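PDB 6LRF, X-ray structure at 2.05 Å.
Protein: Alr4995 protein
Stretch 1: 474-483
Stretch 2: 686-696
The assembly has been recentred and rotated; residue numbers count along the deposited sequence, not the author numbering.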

ATOM      1  N   VAL B 474      13.009  -7.707 -16.566  1.00 28.92           N
ATOM      2  CA  VAL B 474      13.190  -9.133 -16.799  1.00 31.55           C
ATOM      3  C   VAL B 474      14.050  -9.373 -18.023  1.00 35.46           C
ATOM      4  O   VAL B 474      14.902 -10.265 -18.030  1.00 36.15           O
ATOM      5  CB  VAL B 474      11.830  -9.859 -16.956  1.00 34.37           C
ATOM      6  CG1 VAL B 474      11.994 -11.173 -17.699  1.00 33.14           C
ATOM      7  CG2 VAL B 474      11.224 -10.092 -15.601  1.00 29.97           C
ATOM      8  N   GLU B 475      13.849  -8.555 -19.050  1.00 35.49           N
ATOM      9  CA  GLU B 475      14.641  -8.680 -20.259  1.00 37.93           C
ATOM     10  C   GLU B 475      16.119  -8.414 -19.974  1.00 34.94           C
ATOM     11  O   GLU B 475      16.993  -9.123 -20.466  1.00 37.22           O
ATOM     12  CB  GLU B 475      14.127  -7.733 -21.344  1.00 41.55           C
ATOM     13  CG  GLU B 475      14.651  -8.103 -22.730  1.00 53.38           C
ATOM     14  CD  GLU B 475      14.113  -7.215 -23.846  1.00 57.41           C
ATOM     15  OE1 GLU B 475      13.538  -6.135 -23.558  1.00 54.47           O
ATOM     16  OE2 GLU B 475      14.273  -7.611 -25.020  1.00 59.44           O
ATOM     17  N   GLN B 476      16.398  -7.407 -19.158  1.00 32.90           N
ATOM     18  CA  GLN B 476      17.778  -7.104 -18.818  1.00 36.63           C
ATOM     19  C   GLN B 476      18.377  -8.181 -17.921  1.00 36.42           C
ATOM     20  O   GLN B 476      19.503  -8.610 -18.161  1.00 38.63           O
ATOM     21  CB  GLN B 476      17.877  -5.721 -18.171  1.00 41.08           C
ATOM     22  CG  GLN B 476      17.386  -4.622 -19.122  1.00 49.22           C
ATOM     23  CD  GLN B 476      17.151  -3.280 -18.450  1.00 56.27           C
ATOM     24  OE1 GLN B 476      17.389  -3.116 -17.251  1.00 53.22           O
ATOM     25  NE2 GLN B 476      16.663  -2.312 -19.224  1.00 62.69           N
ATOM     26  N   VAL B 477      17.622  -8.649 -16.925  1.00 34.03           N
ATOM     27  CA  VAL B 477      18.112  -9.702 -16.028  1.00 30.88           C
ATOM     28  C   VAL B 477      18.333 -11.035 -16.756  1.00 33.46           C
ATOM     29  O   VAL B 477      19.330 -11.718 -16.509  1.00 33.65           O
ATOM     30  CB  VAL B 477      17.153  -9.927 -14.832  1.00 26.94           C
ATOM     31  CG1 VAL B 477      17.666 -11.021 -13.943  1.00 29.92           C
ATOM     32  CG2 VAL B 477      17.013  -8.663 -14.017  1.00 27.75           C
ATOM     33  N   ALA B 478      17.415 -11.409 -17.651  1.00 33.21           N
ATOM     34  CA  ALA B 478      17.545 -12.667 -18.407  1.00 34.13           C
ATOM     35  C   ALA B 478      18.822 -12.669 -19.229  1.00 33.98           C
ATOM     36  O   ALA B 478      19.524 -13.676 -19.310  1.00 33.28           O
ATOM     37  CB  ALA B 478      16.336 -12.892 -19.321  1.00 34.42           C
ATOM     38  N   TRP B 479      19.123 -11.526 -19.827  1.00 35.92           N
ATOM     39  CA  TRP B 479      20.323 -11.403 -20.642  1.00 45.17           C
ATOM     40  C   TRP B 479      21.604 -11.474 -19.801  1.00 45.68           C
ATOM     41  O   TRP B 479      22.553 -12.188 -20.165  1.00 39.89           O
ATOM     42  CB  TRP B 479      20.289 -10.100 -21.430  1.00 42.73           C
ATOM     43  CG  TRP B 479      21.208 -10.087 -22.598  1.00 54.96           C
ATOM     44  CD1 TRP B 479      21.755 -11.171 -23.239  1.00 53.53           C
ATOM     45  CD2 TRP B 479      21.706  -8.932 -23.265  1.00 50.52           C
ATOM     46  NE1 TRP B 479      22.555 -10.749 -24.275  1.00 52.26           N
ATOM     47  CE2 TRP B 479      22.542  -9.377 -24.308  1.00 58.02           C
ATOM     48  CE3 TRP B 479      21.521  -7.560 -23.086  1.00 53.80           C
ATOM     49  CZ2 TRP B 479      23.192  -8.492 -25.170  1.00 54.48           C
ATOM     50  CZ3 TRP B 479      22.165  -6.689 -23.940  1.00 57.16           C
ATOM     51  CH2 TRP B 479      22.991  -7.157 -24.968  1.00 47.40           C
ATOM     52  N   GLU B 480      21.630 -10.732 -18.691  1.00 40.82           N
ATOM     53  CA  GLU B 480      22.768 -10.755 -17.770  1.00 38.46           C
ATOM     54  C   GLU B 480      22.956 -12.178 -17.272  1.00 36.97           C
ATOM     55  O   GLU B 480      24.063 -12.678 -17.181  1.00 40.25           O
ATOM     56  CB  GLU B 480      22.544  -9.796 -16.592  1.00 46.59           C
ATOM     57  CG  GLU B 480      22.506  -8.292 -16.938  1.00 45.74           C
ATOM     58  CD  GLU B 480      21.824  -7.441 -15.851  1.00 61.74           C
ATOM     59  OE1 GLU B 480      21.263  -8.026 -14.897  1.00 57.26           O
ATOM     60  OE2 GLU B 480      21.825  -6.188 -15.960  1.00 62.12           O
ATOM     61  N   LEU B 481      21.842 -12.844 -17.000  1.00 39.37           N
ATOM     62  CA  LEU B 481      21.855 -14.185 -16.434  1.00 36.65           C
ATOM     63  C   LEU B 481      22.418 -15.239 -17.388  1.00 35.34           C
ATOM     64  O   LEU B 481      23.187 -16.095 -16.968  1.00 37.57           O
ATOM     65  CB  LEU B 481      20.442 -14.570 -16.009  1.00 35.29           C
ATOM     66  CG  LEU B 481      20.266 -15.676 -14.984  1.00 37.37           C
ATOM     67  CD1 LEU B 481      21.319 -15.599 -13.910  1.00 40.41           C
ATOM     68  CD2 LEU B 481      18.898 -15.488 -14.371  1.00 36.86           C
ATOM     69  N   ARG B 482      22.030 -15.194 -18.659  1.00 34.78           N
ATOM     70  CA  ARG B 482      22.571 -16.128 -19.654  1.00 40.08           C
ATOM     71  C   ARG B 482      24.058 -15.860 -19.914  1.00 39.52           C
ATOM     72  O   ARG B 482      24.862 -16.795 -20.060  1.00 39.86           O
ATOM     73  CB  ARG B 482      21.780 -16.036 -20.963  1.00 43.87           C
ATOM     74  CG  ARG B 482      22.252 -16.964 -22.078  1.00 49.17           C
ATOM     75  CD  ARG B 482      21.370 -16.754 -23.304  1.00 64.43           C
ATOM     76  NE  ARG B 482      21.779 -17.525 -24.477  1.00 73.30           N
ATOM     77  CZ  ARG B 482      22.631 -17.090 -25.404  1.00 76.48           C
ATOM     78  NH1 ARG B 482      22.933 -17.866 -26.440  1.00 78.68           N
ATOM     79  NH2 ARG B 482      23.176 -15.881 -25.302  1.00 72.72           N
ATOM     80  N   LYS B 483      24.413 -14.581 -19.966  1.00 38.88           N
ATOM     81  CA  LYS B 483      25.800 -14.168 -20.149  1.00 42.26           C
ATOM     82  C   LYS B 483      26.677 -14.724 -19.044  1.00 42.57           C
ATOM     83  O   LYS B 483      27.774 -15.211 -19.302  1.00 41.12           O
ATOM     84  CB  LYS B 483      25.917 -12.643 -20.184  1.00 43.63           C
ATOM     85  CG  LYS B 483      26.444 -12.084 -21.500  1.00 48.58           C
ATOM     86  CD  LYS B 483      25.721 -10.796 -21.872  1.00 50.18           C
ATOM     87  CE  LYS B 483      26.279 -10.182 -23.158  1.00 56.28           C
ATOM     88  NZ  LYS B 483      26.592 -11.188 -24.222  1.00 55.01           N
ATOM     89  N   LEU B 686       8.012 -14.881 -16.410  1.00 33.68           N
ATOM     90  CA  LEU B 686       8.597 -14.101 -17.496  1.00 30.63           C
ATOM     91  C   LEU B 686      10.070 -14.395 -17.706  1.00 37.60           C
ATOM     92  O   LEU B 686      10.540 -14.492 -18.839  1.00 41.23           O
ATOM     93  CB  LEU B 686       8.432 -12.620 -17.202  1.00 26.95           C
ATOM     94  CG  LEU B 686       7.006 -12.108 -17.105  1.00 38.39           C
ATOM     95  CD1 LEU B 686       6.999 -10.711 -16.509  1.00 30.87           C
ATOM     96  CD2 LEU B 686       6.389 -12.125 -18.493  1.00 39.61           C
ATOM     97  N   LEU B 687      10.808 -14.502 -16.603  1.00 33.83           N
ATOM     98  CA  LEU B 687      12.236 -14.767 -16.669  1.00 33.00           C
ATOM     99  C   LEU B 687      12.510 -16.076 -17.401  1.00 36.60           C
ATOM    100  O   LEU B 687      13.405 -16.147 -18.255  1.00 34.85           O
ATOM    101  CB  LEU B 687      12.847 -14.806 -15.266  1.00 27.14           C
ATOM    102  CG  LEU B 687      14.338 -15.126 -15.207  1.00 32.73           C
ATOM    103  CD1 LEU B 687      15.156 -13.979 -15.808  1.00 31.92           C
ATOM    104  CD2 LEU B 687      14.756 -15.407 -13.772  1.00 32.83           C
ATOM    105  N   THR B 688      11.742 -17.114 -17.081  1.00 32.81           N
ATOM    106  CA  THR B 688      11.951 -18.405 -17.748  1.00 38.37           C
ATOM    107  C   THR B 688      11.480 -18.361 -19.215  1.00 38.33           C
ATOM    108  O   THR B 688      12.108 -18.961 -20.091  1.00 39.52           O
ATOM    109  CB  THR B 688      11.245 -19.562 -16.997  1.00 34.37           C
ATOM    110  OG1 THR B 688       9.968 -19.118 -16.517  1.00 38.19           O
ATOM    111  CG2 THR B 688      12.103 -20.029 -15.809  1.00 31.41           C
ATOM    112  N   GLN B 689      10.387 -17.649 -19.477  1.00 37.54           N
ATOM    113  CA  GLN B 689       9.942 -17.432 -20.847  1.00 40.62           C
ATOM    114  C   GLN B 689      11.015 -16.676 -21.609  1.00 40.46           C
ATOM    115  O   GLN B 689      11.359 -17.032 -22.730  1.00 42.56           O
ATOM    116  CB  GLN B 689       8.630 -16.656 -20.885  1.00 39.93           C
ATOM    117  CG  GLN B 689       7.416 -17.459 -20.477  1.00 45.44           C
ATOM    118  CD  GLN B 689       6.232 -16.568 -20.159  1.00 47.28           C
ATOM    119  OE1 GLN B 689       5.401 -16.890 -19.302  1.00 49.21           O
ATOM    120  NE2 GLN B 689       6.153 -15.430 -20.841  1.00 50.94           N
ATOM    121  N   GLN B 690      11.559 -15.641 -20.980  1.00 40.37           N
ATOM    122  CA  GLN B 690      12.554 -14.810 -21.635  1.00 40.20           C
ATOM    123  C   GLN B 690      13.871 -15.543 -21.872  1.00 41.51           C
ATOM    124  O   GLN B 690      14.587 -15.249 -22.831  1.00 48.29           O
ATOM    125  CB  GLN B 690      12.795 -13.547 -20.819  1.00 40.12           C
ATOM    126  CG  GLN B 690      13.509 -12.466 -21.579  1.00 43.37           C
ATOM    127  CD  GLN B 690      12.654 -11.856 -22.670  1.00 47.10           C
ATOM    128  OE1 GLN B 690      11.474 -12.181 -22.814  1.00 48.89           O
ATOM    129  NE2 GLN B 690      13.250 -10.968 -23.450  1.00 49.81           N
ATOM    130  N   LEU B 691      14.190 -16.502 -21.007  1.00 40.16           N
ATOM    131  CA  LEU B 691      15.418 -17.283 -21.152  1.00 38.89           C
ATOM    132  C   LEU B 691      15.305 -18.295 -22.275  1.00 44.71           C
ATOM    133  O   LEU B 691      16.308 -18.758 -22.822  1.00 46.58           O
ATOM    134  CB  LEU B 691      15.761 -18.012 -19.856  1.00 33.15           C
ATOM    135  CG  LEU B 691      16.434 -17.171 -18.777  1.00 39.80           C
ATOM    136  CD1 LEU B 691      16.262 -17.857 -17.446  1.00 35.36           C
ATOM    137  CD2 LEU B 691      17.900 -16.992 -19.098  1.00 34.76           C
ATOM    138  N   ASP B 692      14.073 -18.661 -22.592  1.00 45.55           N
ATOM    139  CA  ASP B 692      13.836 -19.612 -23.661  1.00 52.34           C
ATOM    140  C   ASP B 692      13.994 -18.924 -25.018  1.00 57.08           C
ATOM    141  O   ASP B 692      14.540 -19.499 -25.964  1.00 61.17           O
ATOM    142  CB  ASP B 692      12.454 -20.236 -23.508  1.00 47.68           C
ATOM    143  CG  ASP B 692      12.391 -21.219 -22.351  1.00 51.73           C
ATOM    144  OD1 ASP B 692      13.435 -21.848 -22.050  1.00 47.27           O
ATOM    145  OD2 ASP B 692      11.302 -21.367 -21.747  1.00 49.10           O
ATOM    146  N   LYS B 693      13.533 -17.678 -25.091  1.00 52.38           N
ATOM    147  CA  LYS B 693      13.655 -16.880 -26.304  1.00 53.34           C
ATOM    148  C   LYS B 693      15.117 -16.655 -26.671  1.00 60.65           C
ATOM    149  O   LYS B 693      15.453 -16.488 -27.841  1.00 64.93           O
ATOM    150  CB  LYS B 693      12.944 -15.540 -26.127  1.00 48.74           C
ATOM    151  CG  LYS B 693      11.478 -15.676 -25.803  1.00 45.08           C
ATOM    152  CD  LYS B 693      10.776 -14.335 -25.823  1.00 42.91           C
ATOM    153  CE  LYS B 693       9.311 -14.487 -25.447  1.00 53.47           C
ATOM    154  NZ  LYS B 693       8.572 -13.199 -25.575  1.00 55.34           N
ATOM    155  N   LEU B 694      15.984 -16.660 -25.665  1.00 57.41           N
ATOM    156  CA  LEU B 694      17.406 -16.399 -25.865  1.00 59.70           C
ATOM    157  C   LEU B 694      18.186 -17.577 -26.442  1.00 65.40           C
ATOM    158  O   LEU B 694      19.030 -17.399 -27.326  1.00 71.18           O
ATOM    159  CB  LEU B 694      18.058 -15.990 -24.544  1.00 57.99           C
ATOM    160  CG  LEU B 694      17.726 -14.600 -24.022  1.00 52.56           C
ATOM    161  CD1 LEU B 694      18.607 -14.284 -22.828  1.00 51.82           C
ATOM    162  CD2 LEU B 694      17.908 -13.563 -25.120  1.00 48.93           C
ATOM    163  N   THR B 695      17.939 -18.777 -25.931  1.00 67.32           N
ATOM    164  CA  THR B 695      18.792 -19.895 -26.317  1.00 72.70           C
ATOM    165  C   THR B 695      18.079 -20.869 -27.258  1.00 76.63           C
ATOM    166  O   THR B 695      18.281 -22.087 -27.192  1.00 76.17           O
ATOM    167  CB  THR B 695      19.335 -20.630 -25.062  1.00 75.41           C
ATOM    168  OG1 THR B 695      20.188 -21.722 -25.446  1.00 84.81           O
ATOM    169  CG2 THR B 695      18.190 -21.108 -24.165  1.00 66.24           C
ATOM    170  N   SER B 696      17.274 -20.307 -28.158  1.00 77.37           N
ATOM    171  CA  SER B 696      16.550 -21.074 -29.171  1.00 76.20           C
ATOM    172  C   SER B 696      16.592 -20.365 -30.520  1.00 75.22           C
ATOM    173  O   SER B 696      16.740 -19.142 -30.575  1.00 75.53           O
ATOM    174  CB  SER B 696      15.102 -21.288 -28.736  1.00 74.99           C
ATOM    175  OG  SER B 696      14.425 -20.046 -28.614  1.00 77.18           O
TER

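No hydrogen bond joins the two stretches, although E475, R482, Q690 and T695 all take part in the contact; they meet through packing contacts alone, over 581 Å² of surface summed from both sides. The polar residues contribute largely through their carbon atoms. The amide of Q690 comes near E475, but its closest approach there is from NE2 to the aliphatic CG of E475, at 3.3 Å, and no hydrogen bond results.

The helix axes approach to 9.1 Å and their N-to-C directions diverge by 57°. At the centre lies A478, whose CA is 5.8 Å from the CA of L691; one turn earlier the CA of V474 lies 5.7 Å from that of L687. The small side chain of A478 points toward the second helix and is met by several longer ones: its CB lies 3.6 Å from CG of Q690 and 3.9 Å from CD1 of L687. Its backbone is also covered, for the carbonyl O of A478 is 3.7 Å from CD2 of L691 and equally 3.7 Å from CD1 of L694. These are carbon contacts on an oxygen that already accepts the helical hydrogen bond from the backbone N of R482.

L687 supplies the clearest interlocking. Its CA-to-CB bond points sideways, yet the t, p rotamer brings the end of the side chain nearer, so that it sits as a knob among V474, V477, A478 and L481. CG1 of V477 lies 4.3 Å from CD1 of L687, and CD2 of L481 4.2 Å from CD2 of L687. V474 closes the hole at its N-terminal end and also packs on the backbone of the second helix, with its CG1 3.7 Å from N of L687, while the same CG1 touches the side chain of L686 at CB, 3.9 Å away.

Further along the second stretch, L694 touches A478, W479 and R482. Its CD1 approaches the W479 ring obliquely, 4.4 Å from CD1 of the indole, and lies closer, at 4.0 Å, to CA of the same residue. R482 is extended, with chi1 through chi3 all t, which carries its aliphatic portion along L694: CD of R482 is 3.6 Å from CB of L694. The guanidinium then has the carbonyl O of L694 over one face and CB of T695 at its edge, NE of R482 lying 4.0 Å from that CB. Out of line with the N–H bonds and 4.0 Å from NE of R482, O of L694 makes no hydrogen bond there.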